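Capsule biosynthesis protein CapD proenzyme (Bacillus anthracis, PDB 3GA9) cleaves the poly-gamma-D-glutamate capsule and, as a transpeptidase, joins it by an amide bond to meso-diaminopimelic acid of the peptidoglycan. Local coordinates at residues D77-I82 against P223-Y228; I82-T87 against P102-G107; E253-Y258 against E272-I277. One frame throughout, in Å; residues are numbered along the deposited sequence.

Contact 1. Residues D77-I82 against P223-Y228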
ATOM      1  N   ASP A  77     -22.484   4.818   7.055  1.00 69.30           N
ATOM      2  CA  ASP A  77     -22.494   4.746   8.494  1.00 70.18           C
ATOM      3  C   ASP A  77     -21.793   3.518   9.053  1.00 69.30           C
ATOM      4  O   ASP A  77     -22.339   2.783   9.853  1.00 69.55           O
ATOM      5  CB  ASP A  77     -23.931   4.868   9.015  1.00 71.65           C
ATOM      6  CG  ASP A  77     -24.346   6.321   9.308  1.00 74.91           C
ATOM      7  OD1 ASP A  77     -25.495   6.678   9.010  1.00 77.18           O
ATOM      8  OD2 ASP A  77     -23.530   7.100   9.838  1.00 78.47           O
ATOM      9  N   LYS A  78     -20.557   3.311   8.648  1.00 67.68           N
ATOM     10  CA  LYS A  78     -19.760   2.230   9.224  1.00 66.11           C
ATOM     11  C   LYS A  78     -18.273   2.398   8.852  1.00 64.43           C
ATOM     12  O   LYS A  78     -17.946   2.850   7.746  1.00 63.70           O
ATOM     13  CB  LYS A  78     -20.303   0.857   8.835  1.00 66.82           C
ATOM     14  CG  LYS A  78     -19.520  -0.288   9.454  1.00 68.51           C
ATOM     15  CD  LYS A  78     -20.281  -1.604   9.357  1.00 72.64           C
ATOM     16  CE  LYS A  78     -19.378  -2.749   9.825  1.00 74.38           C
ATOM     17  NZ  LYS A  78     -20.163  -3.947  10.260  1.00 76.57           N
ATOM     18  N   GLU A  79     -17.391   2.075   9.792  1.00 62.17           N
ATOM     19  CA  GLU A  79     -15.959   2.201   9.574  1.00 60.85           C
ATOM     20  C   GLU A  79     -15.301   0.954  10.055  1.00 59.32           C
ATOM     21  O   GLU A  79     -15.604   0.479  11.159  1.00 59.17           O
ATOM     22  CB  GLU A  79     -15.353   3.337  10.389  1.00 61.25           C
ATOM     23  CG  GLU A  79     -15.849   4.694  10.014  1.00 64.77           C
ATOM     24  CD  GLU A  79     -16.733   5.271  11.091  1.00 67.96           C
ATOM     25  OE1 GLU A  79     -16.175   5.752  12.107  1.00 68.36           O
ATOM     26  OE2 GLU A  79     -17.971   5.238  10.916  1.00 68.23           O
ATOM     27  N   THR A  80     -14.382   0.432   9.252  1.00 57.17           N
ATOM     28  CA  THR A  80     -13.657  -0.751   9.659  1.00 55.67           C
ATOM     29  C   THR A  80     -12.249  -0.662   9.163  1.00 53.68           C
ATOM     30  O   THR A  80     -11.979  -0.058   8.117  1.00 53.75           O
ATOM     31  CB  THR A  80     -14.292  -2.044   9.100  1.00 56.24           C
ATOM     32  OG1 THR A  80     -15.729  -1.964   9.209  1.00 58.81           O
ATOM     33  CG2 THR A  80     -13.785  -3.248   9.889  1.00 56.68           C
ATOM     34  N   PHE A  81     -11.353  -1.254   9.931  1.00 51.12           N
ATOM     35  CA  PHE A  81     -10.038  -1.520   9.448  1.00 49.46           C
ATOM     36  C   PHE A  81      -9.668  -2.985   9.613  1.00 48.73           C
ATOM     37  O   PHE A  81      -9.526  -3.474  10.745  1.00 48.13           O
ATOM     38  CB  PHE A  81      -9.006  -0.650  10.115  1.00 48.62           C
ATOM     39  CG  PHE A  81      -7.632  -0.875   9.577  1.00 47.80           C
ATOM     40  CD1 PHE A  81      -7.237  -0.281   8.383  1.00 44.65           C
ATOM     41  CD2 PHE A  81      -6.746  -1.700  10.246  1.00 44.66           C
ATOM     42  CE1 PHE A  81      -5.960  -0.498   7.889  1.00 44.01           C
ATOM     43  CE2 PHE A  81      -5.493  -1.919   9.765  1.00 44.49           C
ATOM     44  CZ  PHE A  81      -5.092  -1.318   8.578  1.00 44.02           C
ATOM     45  N   ILE A  82      -9.518  -3.679   8.478  1.00 47.17           N
ATOM     46  CA  ILE A  82      -9.113  -5.097   8.492  1.00 45.93           C
ATOM     47  C   ILE A  82      -7.568  -5.232   8.387  1.00 45.93           C
ATOM     48  O   ILE A  82      -6.919  -4.691   7.475  1.00 44.74           O
ATOM     49  CB  ILE A  82      -9.766  -5.926   7.349  1.00 46.15           C
ATOM     50  CG1 ILE A  82     -11.133  -5.366   6.921  1.00 46.48           C
ATOM     51  CG2 ILE A  82      -9.773  -7.425   7.708  1.00 44.89           C
ATOM     52  CD1 ILE A  82     -12.285  -5.748   7.854  1.00 49.67           C
ATOM     53  N   PRO A 223     -10.503   2.196  13.086  1.00 56.29           N
ATOM     54  CA  PRO A 223      -9.650   3.212  12.441  1.00 56.67           C
ATOM     55  C   PRO A 223      -9.260   4.313  13.423  1.00 57.28           C
ATOM     56  O   PRO A 223     -10.003   4.608  14.350  1.00 57.02           O
ATOM     57  CB  PRO A 223     -10.544   3.795  11.352  1.00 56.23           C
ATOM     58  CG  PRO A 223     -11.569   2.720  11.084  1.00 56.00           C
ATOM     59  CD  PRO A 223     -11.762   1.969  12.357  1.00 56.31           C
ATOM     60  N   VAL A 224      -8.083   4.890  13.244  1.00 58.35           N
ATOM     61  CA  VAL A 224      -7.751   6.115  13.934  1.00 58.87           C
ATOM     62  C   VAL A 224      -8.649   7.179  13.334  1.00 60.09           C
ATOM     63  O   VAL A 224      -8.649   7.357  12.128  1.00 60.61           O
ATOM     64  CB  VAL A 224      -6.305   6.489  13.713  1.00 58.65           C
ATOM     65  CG1 VAL A 224      -5.972   7.746  14.491  1.00 59.55           C
ATOM     66  CG2 VAL A 224      -5.373   5.356  14.124  1.00 57.22           C
ATOM     67  N   LYS A 225      -9.462   7.842  14.158  1.00 61.64           N
ATOM     68  CA  LYS A 225     -10.323   8.949  13.687  1.00 62.61           C
ATOM     69  C   LYS A 225      -9.740  10.244  14.203  1.00 62.61           C
ATOM     70  O   LYS A 225      -9.409  10.333  15.383  1.00 63.12           O
ATOM     71  CB  LYS A 225     -11.754   8.824  14.200  1.00 62.70           C
ATOM     72  CG  LYS A 225     -12.521   7.705  13.577  1.00 66.29           C
ATOM     73  CD  LYS A 225     -13.552   7.127  14.554  1.00 71.69           C
ATOM     74  CE  LYS A 225     -13.549   5.571  14.520  1.00 73.15           C
ATOM     75  NZ  LYS A 225     -14.029   4.942  13.233  1.00 74.26           N
ATOM     76  N   GLY A 226      -9.595  11.235  13.325  1.00 62.30           N
ATOM     77  CA  GLY A 226      -9.109  12.553  13.719  1.00 61.74           C
ATOM     78  C   GLY A 226      -9.803  13.570  12.842  1.00 61.66           C
ATOM     79  O   GLY A 226     -10.817  13.265  12.208  1.00 61.04           O
ATOM     80  N   ASN A 227      -9.270  14.788  12.817  1.00 61.57           N
ATOM     81  CA  ASN A 227      -9.671  15.756  11.795  1.00 61.79           C
ATOM     82  C   ASN A 227      -8.490  16.575  11.340  1.00 60.94           C
ATOM     83  O   ASN A 227      -7.547  16.813  12.098  1.00 60.35           O
ATOM     84  CB  ASN A 227     -10.798  16.688  12.267  1.00 62.46           C
ATOM     85  CG  ASN A 227     -10.388  17.517  13.467  1.00 64.77           C
ATOM     86  OD1 ASN A 227      -9.745  18.583  13.340  1.00 65.76           O
ATOM     87  ND2 ASN A 227     -10.731  17.014  14.652  1.00 66.71           N
ATOM     88  N   TYR A 228      -8.570  17.004  10.089  1.00 60.67           N
ATOM     89  CA  TYR A 228      -7.551  17.820   9.482  1.00 60.22           C
ATOM     90  C   TYR A 228      -8.250  18.681   8.457  1.00 60.07           C
ATOM     91  O   TYR A 228      -9.035  18.176   7.648  1.00 60.26           O
ATOM     92  CB  TYR A 228      -6.514  16.915   8.843  1.00 60.04           C
ATOM     93  CG  TYR A 228      -5.632  17.537   7.796  1.00 59.57           C
ATOM     94  CD1 TYR A 228      -4.584  18.399   8.145  1.00 56.77           C
ATOM     95  CD2 TYR A 228      -5.810  17.217   6.448  1.00 57.57           C
ATOM     96  CE1 TYR A 228      -3.757  18.932   7.182  1.00 56.53           C
ATOM     97  CE2 TYR A 228      -4.984  17.745   5.484  1.00 57.52           C
ATOM     98  CZ  TYR A 228      -3.958  18.597   5.852  1.00 57.64           C
ATOM     99  OH  TYR A 228      -3.147  19.114   4.864  1.00 59.55           O
TER
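A salt bridge from K225 to E79, backed by the ring of P223 lying against E79, T80 and F81, joins two neighbouring strands, 78-83 and 219-228, of an antiparallel sheet in the N-terminal chain of this gamma-glutamyltransferase, a member of the Ntn-hydrolase clan. The backbone bonding between these strands is seen just beyond the contact, where F81 pairs with R221; from P223 onward no backbone hydrogen bond joins the two segments, and the P223 ring and the side chain of K225 do the touching. P223 turns CG to the backbone at 3.9 Å from C of T80, and the same CG is 4.3 Å from CB of F81. The F81 ring then leads off to meet F240 edge-to-face and to pack on P62 of the partner chain. E79 starts with CG anti to its carbonyl carbon (chi1 -64°) and bends at the next bond, while K225 folds along its length, which brings the ammonium back over the glutamate stem, NZ to CB of E79 being 3.5 Å. Y234 of the following strand touches both charged side chains. K225 NZ reaches OE1 of E79 at 2.6 Å, on the anti side of the carboxylate and 27° out of its plane.

Contact 2. Residues I82-T87 against P102-G107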
ATOM      1  N   ILE A  82      -9.518  -3.679   8.478  1.00 47.17           N
ATOM      2  CA  ILE A  82      -9.113  -5.097   8.492  1.00 45.93           C
ATOM      3  C   ILE A  82      -7.568  -5.232   8.387  1.00 45.93           C
ATOM      4  O   ILE A  82      -6.919  -4.691   7.475  1.00 44.74           O
ATOM      5  CB  ILE A  82      -9.766  -5.926   7.349  1.00 46.15           C
ATOM      6  CG1 ILE A  82     -11.133  -5.366   6.921  1.00 46.48           C
ATOM      7  CG2 ILE A  82      -9.773  -7.425   7.708  1.00 44.89           C
ATOM      8  CD1 ILE A  82     -12.285  -5.748   7.854  1.00 49.67           C
ATOM      9  N   ASP A  83      -6.991  -5.959   9.326  1.00 45.37           N
ATOM     10  CA  ASP A  83      -5.555  -6.091   9.411  1.00 45.77           C
ATOM     11  C   ASP A  83      -5.202  -7.540   9.108  1.00 45.18           C
ATOM     12  O   ASP A  83      -5.414  -8.411   9.933  1.00 45.29           O
ATOM     13  CB  ASP A  83      -5.104  -5.687  10.828  1.00 46.62           C
ATOM     14  CG  ASP A  83      -3.679  -6.051  11.133  1.00 48.33           C
ATOM     15  OD1 ASP A  83      -2.990  -6.695  10.319  1.00 50.38           O
ATOM     16  OD2 ASP A  83      -3.216  -5.672  12.227  1.00 53.94           O
ATOM     17  N   TYR A  84      -4.636  -7.779   7.925  1.00 44.12           N
ATOM     18  CA  TYR A  84      -4.241  -9.128   7.512  1.00 43.82           C
ATOM     19  C   TYR A  84      -2.741  -9.183   7.231  1.00 44.23           C
ATOM     20  O   TYR A  84      -2.262  -9.804   6.291  1.00 42.60           O
ATOM     21  CB  TYR A  84      -5.053  -9.609   6.300  1.00 42.50           C
ATOM     22  CG  TYR A  84      -5.188  -8.579   5.206  1.00 40.06           C
ATOM     23  CD1 TYR A  84      -4.276  -8.526   4.151  1.00 38.95           C
ATOM     24  CD2 TYR A  84      -6.245  -7.656   5.227  1.00 36.01           C
ATOM     25  CE1 TYR A  84      -4.415  -7.558   3.132  1.00 38.30           C
ATOM     26  CE2 TYR A  84      -6.400  -6.714   4.246  1.00 35.36           C
ATOM     27  CZ  TYR A  84      -5.484  -6.657   3.195  1.00 37.28           C
ATOM     28  OH  TYR A  84      -5.675  -5.705   2.215  1.00 36.83           O
ATOM     29  N   ARG A  85      -2.003  -8.555   8.115  1.00 45.33           N
ATOM     30  CA  ARG A  85      -0.592  -8.585   8.033  1.00 48.06           C
ATOM     31  C   ARG A  85      -0.047  -9.940   8.495  1.00 48.71           C
ATOM     32  O   ARG A  85      -0.671 -10.638   9.303  1.00 48.45           O
ATOM     33  CB  ARG A  85      -0.087  -7.458   8.905  1.00 49.38           C
ATOM     34  CG  ARG A  85       1.291  -7.091   8.658  1.00 52.80           C
ATOM     35  CD  ARG A  85       1.438  -5.592   8.681  1.00 56.17           C
ATOM     36  NE  ARG A  85       2.797  -5.338   9.128  1.00 57.82           N
ATOM     37  CZ  ARG A  85       3.855  -5.328   8.326  1.00 58.41           C
ATOM     38  NH1 ARG A  85       3.708  -5.527   7.009  1.00 56.31           N
ATOM     39  NH2 ARG A  85       5.056  -5.104   8.855  1.00 57.77           N
ATOM     40  N   GLU A  86       1.111 -10.302   7.955  1.00 49.76           N
ATOM     41  CA  GLU A  86       1.820 -11.538   8.283  1.00 51.47           C
ATOM     42  C   GLU A  86       2.204 -11.593   9.764  1.00 51.38           C
ATOM     43  O   GLU A  86       2.507 -10.584  10.380  1.00 51.06           O
ATOM     44  CB  GLU A  86       3.085 -11.671   7.416  1.00 52.02           C
ATOM     45  CG  GLU A  86       2.883 -11.332   5.903  1.00 56.91           C
ATOM     46  CD  GLU A  86       3.137  -9.836   5.510  1.00 60.63           C
ATOM     47  OE1 GLU A  86       2.554  -8.899   6.141  1.00 62.95           O
ATOM     48  OE2 GLU A  86       3.900  -9.602   4.530  1.00 61.37           O
ATOM     49  N   THR A  87       2.181 -12.784  10.338  1.00 51.40           N
ATOM     50  CA  THR A  87       2.517 -12.931  11.742  1.00 51.67           C
ATOM     51  C   THR A  87       3.749 -13.811  11.907  1.00 52.27           C
ATOM     52  O   THR A  87       4.004 -14.708  11.071  1.00 51.37           O
ATOM     53  CB  THR A  87       1.385 -13.562  12.504  1.00 51.20           C
ATOM     54  OG1 THR A  87       0.972 -14.727  11.802  1.00 51.95           O
ATOM     55  CG2 THR A  87       0.219 -12.619  12.583  1.00 51.65           C
ATOM     56  N   PRO A 102       1.672 -15.827   5.816  1.00 39.01           N
ATOM     57  CA  PRO A 102       0.928 -14.880   4.971  1.00 39.08           C
ATOM     58  C   PRO A 102      -0.508 -14.708   5.385  1.00 39.04           C
ATOM     59  O   PRO A 102      -1.148 -15.640   5.865  1.00 41.11           O
ATOM     60  CB  PRO A 102       1.043 -15.463   3.551  1.00 37.42           C
ATOM     61  CG  PRO A 102       2.312 -16.260   3.599  1.00 38.19           C
ATOM     62  CD  PRO A 102       2.321 -16.873   5.005  1.00 38.96           C
ATOM     63  N   GLY A 103      -1.021 -13.513   5.210  1.00 38.61           N
ATOM     64  CA  GLY A 103      -2.295 -13.184   5.789  1.00 38.27           C
ATOM     65  C   GLY A 103      -3.261 -12.745   4.747  1.00 37.57           C
ATOM     66  O   GLY A 103      -4.446 -12.659   5.015  1.00 39.01           O
ATOM     67  N   PHE A 104      -2.742 -12.486   3.558  1.00 37.86           N
ATOM     68  CA  PHE A 104      -3.520 -11.988   2.429  1.00 37.44           C
ATOM     69  C   PHE A 104      -4.763 -12.786   2.097  1.00 37.53           C
ATOM     70  O   PHE A 104      -5.836 -12.210   2.001  1.00 36.70           O
ATOM     71  CB  PHE A 104      -2.631 -11.856   1.192  1.00 36.70           C
ATOM     72  CG  PHE A 104      -3.356 -11.324  -0.036  1.00 39.09           C
ATOM     73  CD1 PHE A 104      -4.176 -12.158  -0.798  1.00 38.85           C
ATOM     74  CD2 PHE A 104      -3.193 -10.005  -0.437  1.00 40.55           C
ATOM     75  CE1 PHE A 104      -4.839 -11.691  -1.923  1.00 38.41           C
ATOM     76  CE2 PHE A 104      -3.838  -9.521  -1.569  1.00 41.03           C
ATOM     77  CZ  PHE A 104      -4.662 -10.378  -2.310  1.00 41.93           C
ATOM     78  N   VAL A 105      -4.618 -14.102   1.891  1.00 38.16           N
ATOM     79  CA  VAL A 105      -5.742 -14.951   1.496  1.00 38.03           C
ATOM     80  C   VAL A 105      -6.798 -14.996   2.632  1.00 38.98           C
ATOM     81  O   VAL A 105      -7.972 -14.864   2.362  1.00 38.44           O
ATOM     82  CB  VAL A 105      -5.281 -16.386   1.118  1.00 38.42           C
ATOM     83  CG1 VAL A 105      -6.469 -17.318   0.991  1.00 37.69           C
ATOM     84  CG2 VAL A 105      -4.443 -16.410  -0.193  1.00 37.39           C
ATOM     85  N   ALA A 106      -6.369 -15.165   3.891  1.00 39.51           N
ATOM     86  CA  ALA A 106      -7.265 -15.066   5.037  1.00 39.97           C
ATOM     87  C   ALA A 106      -7.975 -13.697   5.078  1.00 40.86           C
ATOM     88  O   ALA A 106      -9.189 -13.616   5.384  1.00 40.75           O
ATOM     89  CB  ALA A 106      -6.490 -15.272   6.302  1.00 40.10           C
ATOM     90  N   GLY A 107      -7.225 -12.627   4.761  1.00 40.43           N
ATOM     91  CA  GLY A 107      -7.781 -11.279   4.767  1.00 39.74           C
ATOM     92  C   GLY A 107      -8.921 -11.136   3.784  1.00 39.64           C
ATOM     93  O   GLY A 107     -10.038 -10.759   4.162  1.00 39.55           O
TER
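Y84 presses its CB and the near end of its ring onto the first turn of helix 104-115, where two glycines carry no side chain to hold it off. Its CG sits between the backbone N and the carbonyl carbon (chi1 45°), a cramped rotamer that sets CB 3.4 Å from the O of G103 and 3.5 Å from CA of G107. The ring continues obliquely across the turn, CD1 lying 3.9 Å from CA of F104, and its hydroxyl ends in a hydrogen bond to N18 of the partner chain. The F104 side chain sets out away from Y84 and meets Y53 edge-to-face; its CD2 is the atom that comes nearest the Y84 ring, at CE1. G103 is the N-cap of this helix: its O accepts from N of G107 at 2.8 Å, and its CA-H turns toward O of Y84 in a CA-H...O contact (3.4 Å between CA and O, 129° at the hydrogen). Beside it, D83 and R85 form an Asx turn, in which OD1 of D83 takes the N-H of R85 at 3.0 Å and 166°. The D83 carboxylate is also gripped at OD1 by R55 of the partner chain and at OD2 by R221, so three groups fix its rotation. E86, bent at its second torsion, rests CG on CA of P102 at 4.2 Å and swings its carboxylate back to R85, whose NH1 is 3.7 Å from OE1: a long ion pair with no N-H aimed at the oxygen.

Contact 3. Residues E253-Y258 against E272-I277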
ATOM      1  N   GLU A 253      -0.607  21.844   9.187  1.00 70.55           N
ATOM      2  CA  GLU A 253      -1.665  22.831   9.062  1.00 71.90           C
ATOM      3  C   GLU A 253      -1.576  23.899  10.160  1.00 72.82           C
ATOM      4  O   GLU A 253      -1.916  25.067   9.919  1.00 72.37           O
ATOM      5  CB  GLU A 253      -3.057  22.200   8.971  1.00 71.77           C
ATOM      6  CG  GLU A 253      -3.701  21.783  10.264  1.00 72.17           C
ATOM      7  CD  GLU A 253      -5.222  21.856  10.195  1.00 73.36           C
ATOM      8  OE1 GLU A 253      -5.888  20.860  10.549  1.00 73.99           O
ATOM      9  OE2 GLU A 253      -5.756  22.911   9.795  1.00 72.95           O
ATOM     10  N   LYS A 254      -1.100  23.491  11.338  1.00 73.77           N
ATOM     11  CA  LYS A 254      -0.991  24.395  12.478  1.00 74.83           C
ATOM     12  C   LYS A 254       0.050  25.449  12.168  1.00 75.17           C
ATOM     13  O   LYS A 254      -0.278  26.630  12.182  1.00 75.30           O
ATOM     14  CB  LYS A 254      -0.628  23.648  13.752  1.00 74.99           C
ATOM     15  CG  LYS A 254      -1.173  24.292  15.011  1.00 76.64           C
ATOM     16  CD  LYS A 254      -0.610  23.565  16.222  1.00 79.49           C
ATOM     17  CE  LYS A 254      -0.794  24.337  17.521  1.00 80.72           C
ATOM     18  NZ  LYS A 254       0.211  23.853  18.526  1.00 81.96           N
ATOM     19  N   LYS A 255       1.280  25.024  11.853  1.00 75.47           N
ATOM     20  CA  LYS A 255       2.360  25.948  11.467  1.00 75.84           C
ATOM     21  C   LYS A 255       2.451  26.241   9.966  1.00 76.85           C
ATOM     22  O   LYS A 255       3.564  26.334   9.430  1.00 76.66           O
ATOM     23  CB  LYS A 255       3.724  25.469  11.988  1.00 75.50           C
ATOM     24  CG  LYS A 255       3.921  23.979  12.032  1.00 74.75           C
ATOM     25  CD  LYS A 255       4.792  23.547  13.217  1.00 74.46           C
ATOM     26  CE  LYS A 255       6.258  23.384  12.807  1.00 74.83           C
ATOM     27  NZ  LYS A 255       7.184  23.039  13.939  1.00 74.44           N
ATOM     28  N   GLU A 256       1.281  26.425   9.328  1.00 78.29           N
ATOM     29  CA  GLU A 256       1.073  26.486   7.842  1.00 79.56           C
ATOM     30  C   GLU A 256       2.316  26.576   6.956  1.00 79.25           C
ATOM     31  O   GLU A 256       2.614  27.636   6.393  1.00 79.09           O
ATOM     32  CB  GLU A 256       0.089  27.607   7.428  1.00 80.35           C
ATOM     33  CG  GLU A 256      -1.129  27.823   8.333  1.00 83.62           C
ATOM     34  CD  GLU A 256      -0.921  28.927   9.393  1.00 88.11           C
ATOM     35  OE1 GLU A 256       0.231  29.149   9.845  1.00 89.20           O
ATOM     36  OE2 GLU A 256      -1.925  29.576   9.785  1.00 89.48           O
ATOM     37  N   VAL A 257       3.015  25.488   6.794  1.00 79.31           N
ATOM     38  CA  VAL A 257       4.173  25.545   5.981  1.00 79.07           C
ATOM     39  C   VAL A 257       3.745  25.763   4.544  1.00 79.25           C
ATOM     40  O   VAL A 257       4.563  25.996   3.699  1.00 79.06           O
ATOM     41  CB  VAL A 257       4.932  24.289   6.158  1.00 79.16           C
ATOM     42  CG1 VAL A 257       3.984  23.164   6.243  1.00 78.96           C
ATOM     43  CG2 VAL A 257       5.878  24.115   5.075  1.00 78.88           C
ATOM     44  N   TYR A 258       2.455  25.711   4.266  1.00 79.53           N
ATOM     45  CA  TYR A 258       1.990  26.015   2.930  1.00 80.61           C
ATOM     46  C   TYR A 258       2.341  27.437   2.504  1.00 81.26           C
ATOM     47  O   TYR A 258       2.557  27.696   1.326  1.00 81.47           O
ATOM     48  CB  TYR A 258       0.497  25.756   2.745  1.00 80.70           C
ATOM     49  CG  TYR A 258       0.093  25.942   1.290  1.00 82.00           C
ATOM     50  CD1 TYR A 258       0.538  25.057   0.295  1.00 82.56           C
ATOM     51  CD2 TYR A 258      -0.691  27.031   0.896  1.00 83.67           C
ATOM     52  CE1 TYR A 258       0.189  25.239  -1.056  1.00 83.28           C
ATOM     53  CE2 TYR A 258      -1.048  27.220  -0.453  1.00 83.68           C
ATOM     54  CZ  TYR A 258      -0.603  26.324  -1.419  1.00 83.27           C
ATOM     55  OH  TYR A 258      -0.961  26.519  -2.734  1.00 83.00           O
ATOM     56  N   GLU A 272      11.053  18.605   7.063  1.00 67.13           N
ATOM     57  CA  GLU A 272      12.097  17.914   7.769  1.00 67.94           C
ATOM     58  C   GLU A 272      11.890  17.974   9.275  1.00 68.22           C
ATOM     59  O   GLU A 272      12.180  17.012   9.978  1.00 68.34           O
ATOM     60  CB  GLU A 272      13.445  18.495   7.339  1.00 68.38           C
ATOM     61  CG  GLU A 272      14.415  18.881   8.445  1.00 71.76           C
ATOM     62  CD  GLU A 272      14.981  17.685   9.193  1.00 73.93           C
ATOM     63  OE1 GLU A 272      14.885  16.563   8.673  1.00 76.25           O
ATOM     64  OE2 GLU A 272      15.509  17.865  10.310  1.00 75.32           O
ATOM     65  N   GLU A 273      11.363  19.091   9.766  1.00 68.62           N
ATOM     66  CA  GLU A 273      11.155  19.249  11.205  1.00 69.43           C
ATOM     67  C   GLU A 273       9.924  18.496  11.630  1.00 68.43           C
ATOM     68  O   GLU A 273       9.923  17.788  12.635  1.00 68.13           O
ATOM     69  CB  GLU A 273      10.968  20.723  11.604  1.00 69.84           C
ATOM     70  CG  GLU A 273      12.164  21.640  11.372  1.00 73.86           C
ATOM     71  CD  GLU A 273      11.895  23.059  11.888  1.00 78.81           C
ATOM     72  OE1 GLU A 273      11.561  23.194  13.100  1.00 81.53           O
ATOM     73  OE2 GLU A 273      12.007  24.024  11.086  1.00 79.58           O
ATOM     74  N   ILE A 274       8.858  18.702  10.874  1.00 67.67           N
ATOM     75  CA  ILE A 274       7.607  18.069  11.160  1.00 67.17           C
ATOM     76  C   ILE A 274       7.821  16.570  11.171  1.00 67.46           C
ATOM     77  O   ILE A 274       7.210  15.871  11.963  1.00 67.17           O
ATOM     78  CB  ILE A 274       6.550  18.493  10.150  1.00 67.38           C
ATOM     79  CG1 ILE A 274       6.252  19.990  10.345  1.00 66.58           C
ATOM     80  CG2 ILE A 274       5.305  17.606  10.258  1.00 66.10           C
ATOM     81  CD1 ILE A 274       4.991  20.514   9.653  1.00 66.30           C
ATOM     82  N   SER A 275       8.749  16.088  10.352  1.00 67.99           N
ATOM     83  CA  SER A 275       8.905  14.649  10.216  1.00 69.21           C
ATOM     84  C   SER A 275       9.691  14.008  11.368  1.00 69.53           C
ATOM     85  O   SER A 275       9.340  12.904  11.803  1.00 69.44           O
ATOM     86  CB  SER A 275       9.380  14.210   8.800  1.00 68.96           C
ATOM     87  OG  SER A 275      10.796  14.166   8.660  1.00 69.34           O
ATOM     88  N   ARG A 276      10.730  14.669  11.881  1.00 70.29           N
ATOM     89  CA  ARG A 276      11.398  14.102  13.086  1.00 70.70           C
ATOM     90  C   ARG A 276      10.555  14.279  14.376  1.00 69.81           C
ATOM     91  O   ARG A 276      10.528  13.408  15.231  1.00 69.64           O
ATOM     92  CB  ARG A 276      12.884  14.494  13.223  1.00 71.09           C
ATOM     93  CG  ARG A 276      13.171  15.920  13.596  1.00 74.04           C
ATOM     94  CD  ARG A 276      14.612  16.270  13.252  1.00 78.79           C
ATOM     95  NE  ARG A 276      15.037  17.537  13.867  1.00 82.84           N
ATOM     96  CZ  ARG A 276      14.739  18.761  13.416  1.00 83.99           C
ATOM     97  NH1 ARG A 276      13.992  18.926  12.331  1.00 84.88           N
ATOM     98  NH2 ARG A 276      15.194  19.837  14.054  1.00 84.62           N
ATOM     99  N   ILE A 277       9.801  15.367  14.467  1.00 69.17           N
ATOM    100  CA  ILE A 277       8.844  15.501  15.548  1.00 68.83           C
ATOM    101  C   ILE A 277       7.953  14.247  15.595  1.00 68.65           C
ATOM    102  O   ILE A 277       7.856  13.602  16.636  1.00 68.56           O
ATOM    103  CB  ILE A 277       8.023  16.824  15.443  1.00 68.87           C
ATOM    104  CG1 ILE A 277       8.904  18.049  15.758  1.00 69.57           C
ATOM    105  CG2 ILE A 277       6.855  16.824  16.404  1.00 69.38           C
ATOM    106  CD1 ILE A 277       8.136  19.392  15.825  1.00 68.09           C
TER
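K255 and I274 supply most of the buried surface here, sliding past one another in opposite directions, with V257 and I277 adding smaller areas. K255 is the first residue to leave helical geometry after helix 242-254, and its side chain reaches toward helix 264-283 through bends at the second and third torsions. This brings the methylene CE to 4.2 Å from CG1 of I274, an apolar touch by the stem of a charged side chain. The ammonium goes further: NZ lies 4.2 Å from CD1 of I277 and 4.5 Å from OE1 of E273, too far for a salt bridge but near enough for the opposite charges probably to attract. I274 holds CG1 anti to its carbonyl carbon (chi1 -67°) and runs on nearly straight, so that CD1 projects to within 4.4 Å of CG1 of V257. The contact thus closes the connection between two successive helices; I274 also packs on M248 and A252 of the first helix, and I277 on L251. In an Ntn-type alpha-beta-beta-alpha fold such a pair would probably belong to a helical layer outside the sheet. V257, at the start of a 3-10 segment, touches Y267, K270 and M271 of helix 264-283, and D91 of the partner chain lies against it as well. One turn of helix 264-283 is braced by a salt bridge, NH1 of R276 to OE2 of E272 at 2.7 Å.

Contacts 1 and 2 both use strand 78-83 and share I82: the first joins its beginning to strand 219-228, the second joins the residues following it to the start of helix 104-115, with centres 19 Å apart. Contact 3 follows later in the chain, its centre 23 Å from that of contact 1, yet the two touch where CA of Y228 meets OE1 of E253 at 3.6 Å. Contacts 2 and 3 stay about 19 Å apart at their nearest atoms. All three also reach the partner chain produced from the same precursor. In gamma-glutamyltransferases that chain begins with the catalytic nucleophile.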